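Local coordinates for adherence and virulence protein A (Streptococcus pneumoniae, PDB 6PON) that probably binds host fibronectin and so helps the pneumococcus adhere to host tissue, at residues Ile143-Phe148 against Leu156-Thr161. Residues are numbered along the deposited sequence; the frame is centred on the assembly and turned at random.
Sequences IKHVGF and LLPGST
The carbonyl O of Leu156 is gripped by two donors from one neighbouring pair of residues. Val146 N lies 3.0 Å from Leu156 O in a nearly straight hydrogen bond (167° at the hydrogen), and His145 CA, 3.4 Å from the same oxygen, adds a weaker CA-H...O contact. The return bond, Leu156 N to Val146 O, is 2.9 Å long. This reciprocal pair makes a single antiparallel bridge of the hydrogen-bonded type, joining two parts of the long loop between strand 139-142, the edge strand within this chain of a five-stranded antiparallel sheet, and helix 178-187.

On one face of the bridge, the valine and leucine side chains run side by side in the same direction. CG2 of Val146, set beside its own backbone N, meets Leu156 CB at 3.9 Å; Leu156 is buried and also packs on Leu130 of strand 128-133, a place that suits a purely apolar chain. On the other face, His145 presents one side of its ring to Pro158, whose CD makes a CH-pi contact 3.9 Å from the His145 ring centroid, offset toward the rim. The CD hydrogens, next to the imide N, are somewhat polarised and suit the pi face of the imidazole, while His145 NE2 is hydrogen-bonded to Glu141. Leu157 fills in beside them, crossing His145 at about a right angle: Leu157 CD2 touches His145 CB at 3.8 Å and its CD1 reaches Gly147 CA at 4.0 Å. From Leu157 the chain enters a type II turn, closed by Ser160 N to Leu157 O; Pro158, its phi restrained by the ring, suits the second position and Gly159 the third, where phi is positive (90°).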
# COMPACT_ATOMS: atom_id res chain seq x y z
N ILE B 143 14.90 -26.36 33.67
CA ILE B 143 15.68 -27.38 33.00
C ILE B 143 17.14 -26.98 32.85
O ILE B 143 18.00 -27.85 32.75
CB ILE B 143 15.04 -27.73 31.66
CG1 ILE B 143 15.32 -29.20 31.31
CG2 ILE B 143 15.51 -26.77 30.55
CD1 ILE B 143 14.56 -29.67 30.11
N LYS B 144 17.45 -25.68 32.86
CA LYS B 144 18.84 -25.23 32.84
C LYS B 144 19.06 -24.29 34.02
O LYS B 144 18.69 -23.11 33.96
CB LYS B 144 19.18 -24.53 31.53
CG LYS B 144 19.93 -25.42 30.56
CD LYS B 144 20.50 -24.62 29.39
CE LYS B 144 19.43 -24.27 28.38
NZ LYS B 144 19.86 -23.16 27.48
N HIS B 145 19.66 -24.80 35.10
CA HIS B 145 19.94 -23.96 36.25
C HIS B 145 20.97 -22.89 35.89
O HIS B 145 21.94 -23.16 35.18
CB HIS B 145 20.43 -24.80 37.43
CG HIS B 145 19.38 -25.68 38.01
ND1 HIS B 145 19.50 -26.26 39.26
CD2 HIS B 145 18.19 -26.10 37.52
CE1 HIS B 145 18.43 -26.98 39.52
NE2 HIS B 145 17.62 -26.91 38.48
N VAL B 146 20.74 -21.67 36.35
CA VAL B 146 21.68 -20.56 36.16
C VAL B 146 21.81 -19.86 37.50
O VAL B 146 20.85 -19.24 37.98
CB VAL B 146 21.24 -19.57 35.07
CG1 VAL B 146 22.46 -18.77 34.57
CG2 VAL B 146 20.54 -20.28 33.91
N GLY B 147 22.99 -19.96 38.11
CA GLY B 147 23.18 -19.42 39.43
C GLY B 147 23.38 -17.92 39.42
O GLY B 147 23.42 -17.26 38.38
N PHE B 148 23.51 -17.37 40.63
CA PHE B 148 23.81 -15.96 40.78
C PHE B 148 25.24 -15.65 40.35
O PHE B 148 26.17 -16.42 40.61
CB PHE B 148 23.60 -15.54 42.23
CG PHE B 148 23.94 -14.11 42.50
CD1 PHE B 148 23.02 -13.10 42.24
CD2 PHE B 148 25.18 -13.76 43.03
CE1 PHE B 148 23.33 -11.78 42.50
CE2 PHE B 148 25.50 -12.43 43.28
CZ PHE B 148 24.57 -11.44 43.02
N LEU B 156 18.04 -18.37 38.01
CA LEU B 156 17.16 -19.44 37.53
C LEU B 156 17.46 -20.68 38.36
O LEU B 156 18.22 -21.56 37.95
CB LEU B 156 17.33 -19.69 36.04
CG LEU B 156 16.88 -18.50 35.20
CD1 LEU B 156 16.81 -18.86 33.74
CD2 LEU B 156 15.54 -17.98 35.69
N LEU B 157 16.86 -20.74 39.54
CA LEU B 157 17.12 -21.84 40.45
C LEU B 157 15.82 -22.15 41.19
O LEU B 157 15.02 -21.24 41.41
CB LEU B 157 18.24 -21.50 41.46
CG LEU B 157 19.70 -21.36 40.98
CD1 LEU B 157 20.56 -20.75 42.07
CD2 LEU B 157 20.31 -22.70 40.55
N PRO B 158 15.58 -23.41 41.54
CA PRO B 158 14.42 -23.73 42.38
C PRO B 158 14.36 -22.82 43.60
O PRO B 158 15.38 -22.51 44.22
CB PRO B 158 14.66 -25.19 42.79
CG PRO B 158 15.55 -25.75 41.71
CD PRO B 158 16.36 -24.61 41.15
N GLY B 159 13.15 -22.36 43.92
CA GLY B 159 12.92 -21.48 45.04
C GLY B 159 13.01 -20.00 44.72
O GLY B 159 12.39 -19.19 45.42
N SER B 160 13.76 -19.62 43.68
CA SER B 160 13.81 -18.23 43.24
C SER B 160 12.46 -17.82 42.65
O SER B 160 11.74 -18.64 42.06
CB SER B 160 14.91 -18.02 42.20
OG SER B 160 16.21 -18.19 42.73
N THR B 161 12.14 -16.54 42.81
CA THR B 161 10.93 -15.98 42.22
C THR B 161 11.15 -15.79 40.72
O THR B 161 12.23 -15.36 40.29
CB THR B 161 10.59 -14.66 42.89
OG1 THR B 161 10.48 -14.86 44.30
CG2 THR B 161 9.26 -14.10 42.36